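Local coordinates for mRNA-binding protein PUF3 (Saccharomyces cerevisiae, PDB 3K49) that binds the 3'-UTRs of mRNAs, mainly ones encoding mitochondrial proteins, and represses COX17 by speeding deadenylation and decay of its mRNA, at residues P6-E9 against Q10-N13; E159-I163 against E164-F168. All coordinates share one frame; numbering follows the deposited sequence.

Interaction 1 (P6-E9 against Q10-N13)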
# COMPACT_ATOMS: atom_id res chain seq x y z
N PRO A 6 36.14 23.16 -11.41
CA PRO A 6 35.91 24.61 -11.30
C PRO A 6 34.46 25.04 -11.48
O PRO A 6 33.97 25.87 -10.71
CB PRO A 6 36.76 25.17 -12.45
CG PRO A 6 37.83 24.17 -12.66
CD PRO A 6 37.19 22.84 -12.39
N LEU A 7 33.77 24.50 -12.48
CA LEU A 7 32.37 24.83 -12.71
C LEU A 7 31.49 24.45 -11.52
O LEU A 7 30.61 25.21 -11.12
CB LEU A 7 31.86 24.16 -13.99
CG LEU A 7 32.17 25.00 -15.22
CD1 LEU A 7 32.44 24.14 -16.44
CD2 LEU A 7 31.04 25.95 -15.49
N LEU A 8 31.73 23.26 -10.96
CA LEU A 8 31.02 22.82 -9.76
C LEU A 8 31.26 23.76 -8.59
O LEU A 8 30.36 24.01 -7.79
CB LEU A 8 31.42 21.39 -9.40
CG LEU A 8 30.62 20.31 -10.13
CD1 LEU A 8 31.15 18.93 -9.84
CD2 LEU A 8 29.13 20.42 -9.79
N GLU A 9 32.48 24.28 -8.49
CA GLU A 9 32.82 25.24 -7.45
C GLU A 9 32.16 26.59 -7.72
O GLU A 9 31.71 27.26 -6.79
CB GLU A 9 34.33 25.39 -7.35
CG GLU A 9 35.06 24.07 -7.17
CD GLU A 9 36.53 24.16 -7.57
OE1 GLU A 9 37.01 25.29 -7.80
OE2 GLU A 9 37.19 23.10 -7.65
N GLN A 10 32.11 26.98 -8.99
CA GLN A 10 31.45 28.22 -9.38
C GLN A 10 29.94 28.13 -9.14
O GLN A 10 29.23 29.13 -9.13
CB GLN A 10 31.72 28.53 -10.85
CG GLN A 10 31.16 29.87 -11.33
CD GLN A 10 31.33 30.07 -12.83
OE1 GLN A 10 31.28 29.11 -13.60
NE2 GLN A 10 31.53 31.32 -13.24
N LEU A 11 29.46 26.91 -8.94
CA LEU A 11 28.05 26.67 -8.68
C LEU A 11 27.73 26.84 -7.20
O LEU A 11 26.85 27.61 -6.83
CB LEU A 11 27.68 25.25 -9.13
CG LEU A 11 26.22 24.84 -8.93
CD1 LEU A 11 25.35 25.50 -9.98
CD2 LEU A 11 26.07 23.31 -8.96
N ARG A 12 28.46 26.11 -6.36
CA ARG A 12 28.18 26.08 -4.92
C ARG A 12 28.51 27.40 -4.23
O ARG A 12 27.68 27.96 -3.51
CB ARG A 12 28.97 24.96 -4.25
CG ARG A 12 30.48 25.11 -4.35
CD ARG A 12 31.20 23.97 -3.66
NE ARG A 12 32.65 24.10 -3.75
CZ ARG A 12 33.51 23.23 -3.23
NH1 ARG A 12 33.07 22.17 -2.58
NH2 ARG A 12 34.81 23.43 -3.36
N ASN A 13 29.72 27.90 -4.45
CA ASN A 13 30.17 29.13 -3.82
C ASN A 13 29.52 30.37 -4.41
O ASN A 13 30.04 31.48 -4.29
CB ASN A 13 31.70 29.25 -3.90
CG ASN A 13 32.40 28.18 -3.09
OD1 ASN A 13 31.98 27.84 -1.98
ND2 ASN A 13 33.50 27.65 -3.63

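Interaction 2 (E159-I163 against E164-F168)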
# COMPACT_ATOMS: atom_id res chain seq x y z
N GLU A 159 -0.50 -0.77 -12.55
CA GLU A 159 -1.20 0.51 -12.48
C GLU A 159 -1.29 1.22 -13.82
O GLU A 159 -2.25 1.95 -14.08
CB GLU A 159 -0.52 1.42 -11.45
CG GLU A 159 -0.71 0.96 -10.02
CD GLU A 159 0.31 1.54 -9.08
OE1 GLU A 159 0.91 2.57 -9.45
OE2 GLU A 159 0.51 0.96 -7.99
N THR A 160 -0.29 1.00 -14.68
CA THR A 160 -0.18 1.76 -15.94
C THR A 160 -0.62 0.99 -17.18
O THR A 160 -0.83 1.59 -18.24
CB THR A 160 1.27 2.28 -16.17
OG1 THR A 160 2.17 1.17 -16.31
CG2 THR A 160 1.74 3.19 -15.01
N ILE A 161 -0.74 -0.33 -17.08
CA ILE A 161 -1.08 -1.15 -18.25
C ILE A 161 -2.34 -1.95 -17.99
O ILE A 161 -2.51 -2.50 -16.91
CB ILE A 161 0.08 -2.09 -18.65
CG1 ILE A 161 1.37 -1.31 -18.86
CG2 ILE A 161 -0.28 -2.87 -19.91
CD1 ILE A 161 2.63 -2.17 -18.88
N PRO A 162 -3.25 -1.99 -18.98
CA PRO A 162 -4.50 -2.76 -18.85
C PRO A 162 -4.21 -4.24 -18.66
O PRO A 162 -3.51 -4.83 -19.48
CB PRO A 162 -5.19 -2.53 -20.20
CG PRO A 162 -4.66 -1.21 -20.66
CD PRO A 162 -3.22 -1.22 -20.24
N ILE A 163 -4.74 -4.80 -17.59
CA ILE A 163 -4.45 -6.18 -17.18
C ILE A 163 -4.63 -7.21 -18.30
O ILE A 163 -3.93 -8.22 -18.34
CB ILE A 163 -5.29 -6.59 -15.94
CG1 ILE A 163 -4.78 -7.90 -15.35
CG2 ILE A 163 -6.80 -6.60 -16.29
CD1 ILE A 163 -3.46 -7.78 -14.66
N GLU A 164 -5.58 -6.96 -19.21
CA GLU A 164 -5.73 -7.79 -20.41
C GLU A 164 -4.41 -7.91 -21.19
O GLU A 164 -4.16 -8.93 -21.85
CB GLU A 164 -6.84 -7.25 -21.32
CG GLU A 164 -6.62 -5.82 -21.82
CD GLU A 164 -7.87 -5.23 -22.47
OE1 GLU A 164 -7.95 -3.98 -22.59
OE2 GLU A 164 -8.78 -6.01 -22.84
N LYS A 165 -3.57 -6.89 -21.12
CA LYS A 165 -2.28 -6.96 -21.80
C LYS A 165 -1.22 -7.65 -20.96
O LYS A 165 -0.09 -7.85 -21.42
CB LYS A 165 -1.81 -5.57 -22.21
CG LYS A 165 -2.76 -4.82 -23.14
CD LYS A 165 -2.19 -3.45 -23.48
CE LYS A 165 -3.06 -2.69 -24.47
NZ LYS A 165 -2.49 -1.35 -24.79
N LEU A 166 -1.58 -8.02 -19.74
CA LEU A 166 -0.63 -8.63 -18.79
C LEU A 166 -1.02 -10.03 -18.28
O LEU A 166 -0.99 -10.26 -17.07
CB LEU A 166 -0.50 -7.72 -17.57
CG LEU A 166 0.13 -6.34 -17.68
CD1 LEU A 166 -0.06 -5.63 -16.35
CD2 LEU A 166 1.60 -6.47 -18.03
N PRO A 167 -1.35 -10.96 -19.19
CA PRO A 167 -1.86 -12.26 -18.72
C PRO A 167 -0.82 -13.02 -17.92
O PRO A 167 -1.14 -13.76 -16.99
CB PRO A 167 -2.15 -13.03 -20.01
CG PRO A 167 -2.06 -12.01 -21.12
CD PRO A 167 -1.13 -10.94 -20.64
N PHE A 168 0.44 -12.81 -18.29
CA PHE A 168 1.57 -13.56 -17.73
C PHE A 168 1.85 -13.26 -16.26
O PHE A 168 2.68 -13.92 -15.63
CB PHE A 168 2.83 -13.28 -18.55
CG PHE A 168 3.11 -11.83 -18.73
CD1 PHE A 168 3.87 -11.14 -17.80
CD2 PHE A 168 2.61 -11.14 -19.82
CE1 PHE A 168 4.13 -9.79 -17.96
CE2 PHE A 168 2.87 -9.78 -20.00
CZ PHE A 168 3.63 -9.10 -19.07

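Interaction 1 (P6-E9 against Q10-N13)
Pro-6 meets Gln-10 through the backbone: its carbonyl O receives the N-H of Gln-10 at 2.8 Å, and the CB of Gln-10 rests 3.5 Å from the same Pro-6 O. Leu-7 sends its side chain out alongside that of Gln-10, the two pointing the same way, and its CD2 methyl lies 3.7 Å from Gln-10 OE1. The amide reaches this methyl because its chain is fully extended, with CG opposite the backbone N (chi1 -175°). The carbonyl O of Leu-8 is shared: it takes the N-H of Arg-12 at 3.2 Å in a fairly straight bond (161° at the hydrogen) and a weak bond from Leu-11 N. The leucine side chains meet more loosely, CD2 of Leu-8 to CD2 of Leu-11 at 4.3 Å. Glu-9 runs beside Arg-12 in the same direction; its CG lies obliquely 3.9 Å from NH2 of Arg-12, while OE2 stays 4.9 Å from that NH2, so the opposite charges probably attract without forming a bridge. Glu-9 O accepts the N-H of Asn-13, where the helical backbone ends. Leu-7, Leu-8 and Leu-11 all pack on Phe-36 of helix 33-37, whereas Gln-10 and Arg-12 are largely exposed: a short amphipathic alpha helix, held by i to i+4 bonds, at the N-terminal end of the Pumilio homology domain.

Interaction 2 (E159-I163 against E164-F168)
The flat carboxylate of Glu-164 lies by the puckered ring of Pro-162, with OE1 of Glu-164 3.9 Å from Pro-162 CB. With CG placed between the backbone N and the carbonyl carbon (chi1 59°), the extended Glu-164 chain passes Pro-162 CB. At the CD of the ring comes the aliphatic chain of Lys-165, which runs beside the ring in the same direction with its own CD 4.1 Å from Pro-162 CD. The CG2 methyl of Ile-161 is 3.9 Å from Lys-165 CB, the two side chains crossing at roughly a right angle. That methyl also lies 4.1 Å from CG of Leu-166, whose CB in turn touches CD1 of Ile-163. Two successive i to i+3 bonds wind the backbone: Lys-165 N to Pro-162 O at 2.6 Å, and Leu-166 N to Ile-163 O at 2.7 Å, the latter donor standing above the carbonyl plane. Ile-161 and Leu-166 both pack on Val-134 of helix 127-134, and Ile-163 on Leu-193 of helix 186-196. This is a 3-10 turn between helices 150-160 and 167-173 of the curved PUF array; residues 159-168 themselves fall in Pumilio repeat 4.

Interaction 1 lies at the surface, far from the centre of the chain, whereas interaction 2 is partly buried nearer the middle of the array; their nearest atoms are about 32 Å apart, so neither touches the other. Residues 6-13 make up one helix and its end, while residues 159-168 connect two helices. Backbone bonding follows this difference: alpha-helical i to i+4 bonds dominate in the first, 3-10 spacing in the second. Leucines and isoleucines pack against neighbouring helices in both, but interaction 1 packs on helix 33-37 and adjoining loops near the chain start, and interaction 2 is flanked by helices before and after it in the array.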